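Local atomic coordinates of TRAP solute Binding Protein (Uncultured marine bacterium, PDB entry 5I7I), a protein that binds aromatic acids such as 3-hydroxybenzoate, probably delivering them as the solute-binding component of a TRAP transporter for uptake into the cell. Residues A[146-158]-A[220-234]. Numbering follows the deposited sequence.
Sequences PGKIHTKEKVIKS and LTKAHTTVSGSRGLY
His150 and His224, paired across two antiparallel strands at a non-hydrogen-bonded position, meet through their rims. ND1 of His150 sits 2.7 Å from ND1 of His224 in a nearly straight hydrogen bond that either ring could donate, and the ring planes are turned 66° apart. In both residues CG stands anti to the carbonyl carbon, beside the backbone N (chi1 -48° and -46°), which brings the two nitrogens together. NE2 of His150 is bonded to the Val207 carbonyl, so both nitrogens of that ring are engaged, and Trp209 packs against both histidines. On the opposite face of the sheet, Thr225 OG1 donates to the Ile156 carbonyl O (2.7 Å) and also takes a hydrogen from a water that accepts from Ile156 N; this draws the chain after strand 148-151 back over the sheet.

The two strands are neighbours in the six-stranded mixed sheet of one lobe of this family 7 binding protein, flanked by strand 204-207 beside 148-151 and strand 291-295 beside 223-227. A classic beta bulge, with Lys222 and Ala223 both facing Thr151, interrupts the pairing. Thr151 OG1 lies 3.3 Å from Ala223 CB and donates to the Lys154 carbonyl, closing the turn over that methyl. Further along, the side chains of Ile149 and Leu233 cross at about a right angle, CG1 of Ile149 3.7 Å from CD2 of Leu233. Tyr234 lays a ring face against the Gly147 backbone, with CE1 3.4 Å from Gly147 CA, while Gly147 N donates to the Tyr234 carbonyl O (2.9 Å); the tyrosine side chain comes within about 5 Å of bound 3-hydroxybenzoate.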
ATOM      1  N   PRO A 146      -5.719  -7.017  -2.044  1.00  6.06           N
ATOM      2  CA  PRO A 146      -5.026  -7.861  -1.063  1.00  7.31           C
ATOM      3  C   PRO A 146      -3.771  -8.521  -1.603  1.00  6.51           C
ATOM      4  O   PRO A 146      -3.736  -9.045  -2.718  1.00  7.38           O
ATOM      5  CB  PRO A 146      -6.083  -8.884  -0.665  1.00  8.81           C
ATOM      6  CG  PRO A 146      -7.369  -8.144  -0.828  1.00  9.83           C
ATOM      7  CD  PRO A 146      -7.169  -7.278  -2.060  1.00  8.94           C
ATOM      8  N   GLY A 147      -2.723  -8.475  -0.805  1.00  5.94           N
ATOM      9  CA  GLY A 147      -1.480  -9.102  -1.186  1.00  6.03           C
ATOM     10  C   GLY A 147      -1.550 -10.617  -1.256  1.00  5.77           C
ATOM     11  O   GLY A 147      -2.423 -11.266  -0.671  1.00  7.38           O
ATOM     12  N   LYS A 148      -0.603 -11.172  -2.019  1.00  5.45           N
ATOM     13  CA  LYS A 148      -0.454 -12.602  -2.219  1.00  5.30           C
ATOM     14  C   LYS A 148       0.926 -13.024  -1.725  1.00  4.66           C
ATOM     15  O   LYS A 148       1.826 -12.202  -1.490  1.00  5.89           O
ATOM     16  CB  LYS A 148      -0.664 -12.962  -3.692  1.00  5.87           C
ATOM     17  CG  LYS A 148      -2.110 -12.813  -4.196  1.00  7.80           C
ATOM     18  CD  LYS A 148      -2.508 -11.393  -4.630  1.00  7.13           C
ATOM     19  CE  LYS A 148      -3.980 -11.305  -4.956  1.00  7.33           C
ATOM     20  NZ  LYS A 148      -4.426  -9.912  -5.234  1.00  7.40           N
ATOM     21  N   ILE A 149       1.089 -14.340  -1.574  1.00  6.41           N
ATOM     22  CA  ILE A 149       2.310 -14.968  -1.076  1.00  5.55           C
ATOM     23  C   ILE A 149       3.070 -15.540  -2.257  1.00  7.94           C
ATOM     24  O   ILE A 149       2.520 -16.332  -3.026  1.00  7.72           O
ATOM     25  CB  ILE A 149       1.972 -16.078  -0.062  1.00  6.44           C
ATOM     26  CG1 ILE A 149       1.250 -15.501   1.144  1.00  7.17           C
ATOM     27  CG2 ILE A 149       3.213 -16.817   0.375  1.00  9.40           C
ATOM     28  CD1 ILE A 149       0.575 -16.535   2.025  1.00  8.47           C
ATOM     29  N   HIS A 150       4.345 -15.194  -2.364  1.00  6.27           N
ATOM     30  CA  HIS A 150       5.166 -15.596  -3.495  1.00  6.50           C
ATOM     31  C   HIS A 150       6.427 -16.280  -2.999  1.00  8.02           C
ATOM     32  O   HIS A 150       7.111 -15.774  -2.099  1.00  7.18           O
ATOM     33  CB  HIS A 150       5.515 -14.374  -4.332  1.00  7.08           C
ATOM     34  CG  HIS A 150       4.321 -13.527  -4.622  1.00  6.36           C
ATOM     35  ND1 HIS A 150       3.427 -13.815  -5.628  1.00  6.50           N
ATOM     36  CD2 HIS A 150       3.845 -12.428  -4.002  1.00  6.24           C
ATOM     37  CE1 HIS A 150       2.460 -12.917  -5.622  1.00  6.37           C
ATOM     38  NE2 HIS A 150       2.687 -12.072  -4.636  1.00  6.01           N
ATOM     39  N   THR A 151       6.726 -17.418  -3.595  1.00  6.26           N
ATOM     40  CA  THR A 151       7.931 -18.174  -3.318  1.00  6.73           C
ATOM     41  C   THR A 151       8.557 -18.611  -4.637  1.00  7.08           C
ATOM     42  O   THR A 151       7.908 -18.628  -5.685  1.00  8.51           O
ATOM     43  CB  THR A 151       7.615 -19.382  -2.454  1.00  8.63           C
ATOM     44  OG1 THR A 151       6.548 -20.091  -3.073  1.00  8.90           O
ATOM     45  CG2 THR A 151       7.166 -18.929  -1.082  1.00  8.53           C
ATOM     46  N   LYS A 152       9.826 -18.990  -4.584  1.00  8.03           N
ATOM     47  CA  LYS A 152      10.522 -19.357  -5.808  1.00  8.92           C
ATOM     48  C   LYS A 152       9.847 -20.549  -6.481  1.00 10.54           C
ATOM     49  O   LYS A 152       9.565 -20.515  -7.688  1.00 11.63           O
ATOM     50  CB  LYS A 152      12.006 -19.620  -5.509  1.00 10.12           C
ATOM     51  CG  LYS A 152      12.778 -18.349  -5.130  1.00 10.80           C
ATOM     52  CD  LYS A 152      14.251 -18.631  -4.957  1.00 14.24           C
ATOM     53  CE  LYS A 152      15.008 -17.358  -4.677  1.00 16.67           C
ATOM     54  NZ  LYS A 152      16.473 -17.593  -4.750  1.00 17.56           N
ATOM     55  N   GLU A 153       9.575 -21.609  -5.719  1.00 12.32           N
ATOM     56  CA  GLU A 153       9.010 -22.824  -6.299  1.00 14.40           C
ATOM     57  C   GLU A 153       8.056 -23.567  -5.370  1.00 12.12           C
ATOM     58  O   GLU A 153       7.203 -24.323  -5.849  1.00 13.48           O
ATOM     59  CB  GLU A 153      10.128 -23.776  -6.740  1.00 21.11           C
ATOM     60  CG  GLU A 153      11.069 -24.191  -5.611  1.00 30.15           C
ATOM     61  CD  GLU A 153      12.231 -25.051  -6.091  1.00 53.17           C
ATOM     62  OE1 GLU A 153      12.257 -25.403  -7.291  1.00 58.19           O
ATOM     63  OE2 GLU A 153      13.119 -25.373  -5.268  1.00 56.33           O
ATOM     64  N   LYS A 154       8.182 -23.391  -4.057  1.00 11.68           N
ATOM     65  CA  LYS A 154       7.432 -24.214  -3.113  1.00 13.12           C
ATOM     66  C   LYS A 154       6.005 -23.694  -2.996  1.00 10.13           C
ATOM     67  O   LYS A 154       5.785 -22.522  -2.679  1.00  8.78           O
ATOM     68  CB  LYS A 154       8.106 -24.179  -1.747  1.00 12.47           C
ATOM     69  CG  LYS A 154       7.412 -25.018  -0.696  1.00 14.95           C
ATOM     70  CD  LYS A 154       8.137 -24.899   0.639  1.00 21.14           C
ATOM     71  CE  LYS A 154       7.494 -25.755   1.702  1.00 21.47           C
ATOM     72  NZ  LYS A 154       8.103 -25.413   3.023  1.00 22.48           N
ATOM     73  N   VAL A 155       5.025 -24.554  -3.240  1.00  9.48           N
ATOM     74  CA  VAL A 155       3.641 -24.126  -3.094  1.00  7.84           C
ATOM     75  C   VAL A 155       3.325 -23.954  -1.615  1.00  7.02           C
ATOM     76  O   VAL A 155       3.599 -24.842  -0.800  1.00  9.26           O
ATOM     77  CB  VAL A 155       2.689 -25.139  -3.736  1.00  8.45           C
ATOM     78  CG1 VAL A 155       1.236 -24.751  -3.465  1.00 10.83           C
ATOM     79  CG2 VAL A 155       2.953 -25.239  -5.229  1.00 11.75           C
ATOM     80  N   ILE A 156       2.703 -22.841  -1.270  1.00  7.16           N
ATOM     81  CA  ILE A 156       2.292 -22.567   0.103  1.00  6.30           C
ATOM     82  C   ILE A 156       0.831 -22.993   0.228  1.00  7.03           C
ATOM     83  O   ILE A 156      -0.087 -22.284  -0.195  1.00  7.89           O
ATOM     84  CB  ILE A 156       2.526 -21.109   0.508  1.00  7.13           C
ATOM     85  CG1 ILE A 156       4.002 -20.733   0.339  1.00  7.49           C
ATOM     86  CG2 ILE A 156       2.059 -20.882   1.944  1.00  8.08           C
ATOM     87  CD1 ILE A 156       4.985 -21.605   1.097  1.00  9.25           C
ATOM     88  N   LYS A 157       0.619 -24.171   0.831  1.00  9.68           N
ATOM     89  CA  LYS A 157      -0.714 -24.720   1.057  1.00  9.17           C
ATOM     90  C   LYS A 157      -1.244 -24.434   2.447  1.00 10.28           C
ATOM     91  O   LYS A 157      -2.454 -24.550   2.669  1.00 11.93           O
ATOM     92  CB  LYS A 157      -0.688 -26.247   0.946  1.00 14.83           C
ATOM     93  CG  LYS A 157      -0.156 -26.790  -0.349  1.00 14.47           C
ATOM     94  CD  LYS A 157      -0.148 -28.312  -0.294  1.00 17.05           C
ATOM     95  CE  LYS A 157       1.261 -28.892  -0.163  1.00 24.58           C
ATOM     96  NZ  LYS A 157       1.955 -28.550   1.107  1.00 22.25           N
ATOM     97  N   SER A 158      -0.369 -24.105   3.383  1.00  9.65           N
ATOM     98  CA  SER A 158      -0.749 -23.915   4.776  1.00 10.69           C
ATOM     99  C   SER A 158       0.376 -23.138   5.442  1.00 11.82           C
ATOM    100  O   SER A 158       1.474 -23.002   4.898  1.00 12.65           O
ATOM    101  CB  SER A 158      -0.970 -25.245   5.513  1.00 12.72           C
ATOM    102  OG  SER A 158       0.270 -25.876   5.778  1.00 18.90           O
ATOM    103  N   LEU A 220      10.947 -14.204 -11.031  1.00  9.75           N
ATOM    104  CA  LEU A 220      11.796 -14.711  -9.970  1.00  9.08           C
ATOM    105  C   LEU A 220      11.039 -15.554  -8.959  1.00  9.17           C
ATOM    106  O   LEU A 220      11.668 -16.293  -8.198  1.00  9.55           O
ATOM    107  CB  LEU A 220      12.488 -13.539  -9.274  1.00  9.79           C
ATOM    108  CG  LEU A 220      13.417 -12.732 -10.166  1.00  9.49           C
ATOM    109  CD1 LEU A 220      13.793 -11.439  -9.491  1.00 13.22           C
ATOM    110  CD2 LEU A 220      14.659 -13.527 -10.491  1.00 13.62           C
ATOM    111  N   THR A 221       9.711 -15.468  -8.935  1.00  7.88           N
ATOM    112  CA  THR A 221       8.896 -16.366  -8.132  1.00  6.87           C
ATOM    113  C   THR A 221       7.858 -17.021  -9.029  1.00  6.88           C
ATOM    114  O   THR A 221       7.179 -16.333  -9.796  1.00  9.39           O
ATOM    115  CB  THR A 221       8.210 -15.653  -6.954  1.00  7.98           C
ATOM    116  OG1 THR A 221       7.365 -14.582  -7.401  1.00  8.10           O
ATOM    117  CG2 THR A 221       9.246 -15.141  -5.969  1.00  8.68           C
ATOM    118  N   LYS A 222       7.755 -18.344  -8.951  1.00  8.11           N
ATOM    119  CA  LYS A 222       6.811 -19.085  -9.762  1.00  8.25           C
ATOM    120  C   LYS A 222       5.681 -19.696  -8.964  1.00  9.11           C
ATOM    121  O   LYS A 222       4.724 -20.190  -9.562  1.00 10.16           O
ATOM    122  CB  LYS A 222       7.536 -20.189 -10.537  1.00 10.76           C
ATOM    123  CG  LYS A 222       8.553 -19.664 -11.537  1.00 12.93           C
ATOM    124  CD  LYS A 222       7.886 -18.880 -12.666  1.00 14.14           C
ATOM    125  CE  LYS A 222       8.898 -18.302 -13.632  1.00 23.23           C
ATOM    126  NZ  LYS A 222       9.867 -19.340 -14.041  1.00 32.04           N
ATOM    127  N   ALA A 223       5.743 -19.678  -7.643  1.00  8.12           N
ATOM    128  CA  ALA A 223       4.659 -20.202  -6.828  1.00  8.52           C
ATOM    129  C   ALA A 223       3.962 -19.056  -6.115  1.00  6.88           C
ATOM    130  O   ALA A 223       4.610 -18.221  -5.479  1.00  7.79           O
ATOM    131  CB  ALA A 223       5.178 -21.216  -5.817  1.00  7.91           C
ATOM    132  N   HIS A 224       2.640 -19.012  -6.230  1.00  6.73           N
ATOM    133  CA  HIS A 224       1.848 -17.901  -5.738  1.00  7.05           C
ATOM    134  C   HIS A 224       0.621 -18.441  -5.028  1.00  6.20           C
ATOM    135  O   HIS A 224      -0.057 -19.335  -5.540  1.00  7.22           O
ATOM    136  CB  HIS A 224       1.431 -17.004  -6.902  1.00  6.33           C
ATOM    137  CG  HIS A 224       2.551 -16.695  -7.838  1.00  5.79           C
ATOM    138  ND1 HIS A 224       3.524 -15.773  -7.544  1.00  6.19           N
ATOM    139  CD2 HIS A 224       2.876 -17.206  -9.045  1.00  7.27           C
ATOM    140  CE1 HIS A 224       4.405 -15.726  -8.525  1.00  8.23           C
ATOM    141  NE2 HIS A 224       4.038 -16.589  -9.451  1.00  8.61           N
ATOM    142  N   THR A 225       0.357 -17.900  -3.841  1.00  6.04           N
ATOM    143  CA  THR A 225      -0.792 -18.297  -3.043  1.00  8.30           C
ATOM    144  C   THR A 225      -1.621 -17.080  -2.682  1.00  7.66           C
ATOM    145  O   THR A 225      -1.087 -16.044  -2.275  1.00  7.22           O
ATOM    146  CB  THR A 225      -0.367 -19.077  -1.795  1.00  7.68           C
ATOM    147  OG1 THR A 225      -0.045 -20.404  -2.196  1.00  7.16           O
ATOM    148  CG2 THR A 225      -1.473 -19.152  -0.745  1.00  8.60           C
ATOM    149  N   THR A 226      -2.917 -17.213  -2.840  1.00  7.83           N
ATOM    150  CA  THR A 226      -3.876 -16.224  -2.406  1.00  8.26           C
ATOM    151  C   THR A 226      -4.841 -16.889  -1.431  1.00  6.98           C
ATOM    152  O   THR A 226      -4.666 -18.046  -1.052  1.00  8.03           O
ATOM    153  CB  THR A 226      -4.570 -15.577  -3.605  1.00 10.12           C
ATOM    154  OG1 THR A 226      -5.278 -14.428  -3.138  1.00  9.39           O
ATOM    155  CG2 THR A 226      -5.549 -16.541  -4.279  1.00  9.23           C
ATOM    156  N   VAL A 227      -5.865 -16.156  -1.023  1.00  9.34           N
ATOM    157  CA  VAL A 227      -6.882 -16.725  -0.150  1.00  9.52           C
ATOM    158  C   VAL A 227      -8.242 -16.566  -0.800  1.00  9.08           C
ATOM    159  O   VAL A 227      -8.518 -15.569  -1.479  1.00 10.87           O
ATOM    160  CB  VAL A 227      -6.881 -16.152   1.280  1.00 10.63           C
ATOM    161  CG1 VAL A 227      -5.549 -16.406   1.961  1.00 13.17           C
ATOM    162  CG2 VAL A 227      -7.185 -14.679   1.255  1.00 10.61           C
ATOM    163  N   SER A 228      -9.067 -17.579  -0.615  1.00  9.22           N
ATOM    164  CA  SER A 228     -10.444 -17.536  -1.064  1.00 11.74           C
ATOM    165  C   SER A 228     -11.280 -16.738  -0.070  1.00 12.38           C
ATOM    166  O   SER A 228     -10.829 -16.384   1.019  1.00 10.89           O
ATOM    167  CB  SER A 228     -11.003 -18.946  -1.199  1.00 12.56           C
ATOM    168  OG  SER A 228     -11.097 -19.583   0.064  1.00 12.39           O
ATOM    169  N   GLY A 229     -12.516 -16.453  -0.457  1.00 11.08           N
ATOM    170  CA  GLY A 229     -13.397 -15.701   0.402  1.00 12.03           C
ATOM    171  C   GLY A 229     -13.297 -14.212   0.174  1.00  9.35           C
ATOM    172  O   GLY A 229     -12.688 -13.724  -0.772  1.00 14.08           O
ATOM    173  N   SER A 230     -13.930 -13.479   1.085  1.00 11.18           N
ATOM    174  CA  SER A 230     -14.200 -12.068   0.867  1.00  9.82           C
ATOM    175  C   SER A 230     -13.271 -11.140   1.628  1.00  8.97           C
ATOM    176  O   SER A 230     -13.452  -9.923   1.550  1.00  9.65           O
ATOM    177  CB  SER A 230     -15.652 -11.759   1.234  1.00 13.68           C
ATOM    178  OG  SER A 230     -15.854 -12.068   2.585  1.00 14.40           O
ATOM    179  N   ARG A 231     -12.284 -11.674   2.341  1.00  7.22           N
ATOM    180  CA  ARG A 231     -11.259 -10.861   2.986  1.00  6.47           C
ATOM    181  C   ARG A 231      -9.892 -11.413   2.632  1.00  8.13           C
ATOM    182  O   ARG A 231      -9.605 -12.591   2.872  1.00  7.47           O
ATOM    183  CB  ARG A 231     -11.451 -10.802   4.499  1.00  7.16           C
ATOM    184  CG  ARG A 231     -12.671 -10.025   4.933  1.00  8.25           C
ATOM    185  CD  ARG A 231     -12.555  -8.550   4.589  1.00  8.54           C
ATOM    186  NE  ARG A 231     -13.664  -7.737   5.093  1.00  7.28           N
ATOM    187  CZ  ARG A 231     -14.840  -7.596   4.488  1.00  8.17           C
ATOM    188  NH1 ARG A 231     -15.795  -6.844   5.016  1.00  8.51           N
ATOM    189  NH2 ARG A 231     -15.062  -8.186   3.324  1.00  9.00           N
ATOM    190  N   GLY A 232      -9.053 -10.568   2.042  1.00  8.58           N
ATOM    191  CA  GLY A 232      -7.748 -10.992   1.602  1.00  6.78           C
ATOM    192  C   GLY A 232      -6.738 -10.979   2.729  1.00  6.27           C
ATOM    193  O   GLY A 232      -7.017 -10.598   3.864  1.00  7.15           O
ATOM    194  N   LEU A 233      -5.532 -11.442   2.407  1.00  7.12           N
ATOM    195  CA  LEU A 233      -4.523 -11.685   3.432  1.00  6.95           C
ATOM    196  C   LEU A 233      -4.177 -10.417   4.192  1.00  5.90           C
ATOM    197  O   LEU A 233      -4.163 -10.414   5.426  1.00  7.20           O
ATOM    198  CB  LEU A 233      -3.280 -12.266   2.762  1.00  8.98           C
ATOM    199  CG  LEU A 233      -2.175 -12.748   3.679  1.00 13.78           C
ATOM    200  CD1 LEU A 233      -2.680 -13.963   4.479  1.00 16.97           C
ATOM    201  CD2 LEU A 233      -0.928 -13.091   2.857  1.00 14.06           C
ATOM    202  N   TYR A 234      -3.902  -9.333   3.476  1.00  6.74           N
ATOM    203  CA  TYR A 234      -3.509  -8.065   4.068  1.00  5.45           C
ATOM    204  C   TYR A 234      -3.498  -7.045   2.946  1.00  6.21           C
ATOM    205  O   TYR A 234      -3.490  -7.395   1.756  1.00  5.95           O
ATOM    206  CB  TYR A 234      -2.096  -8.124   4.696  1.00  6.14           C
ATOM    207  CG  TYR A 234      -1.043  -8.039   3.607  1.00  6.21           C
ATOM    208  CD1 TYR A 234      -0.707  -9.145   2.851  1.00  6.89           C
ATOM    209  CD2 TYR A 234      -0.437  -6.821   3.285  1.00  6.44           C
ATOM    210  CE1 TYR A 234       0.202  -9.056   1.808  1.00  7.63           C
ATOM    211  CE2 TYR A 234       0.479  -6.727   2.220  1.00  6.07           C
ATOM    212  CZ  TYR A 234       0.787  -7.843   1.492  1.00  8.09           C
ATOM    213  OH  TYR A 234       1.645  -7.792   0.410  1.00  7.57           O
TER
HETATM  214  O   HOH W   1      -4.989 -12.363  -0.339  1.00  8.96           O
HETATM  215  O   HOH W   2       3.896 -19.088  -2.692  1.00  7.58           O
HETATM  216  O   HOH W   3       2.216 -21.080  -3.524  1.00  7.39           O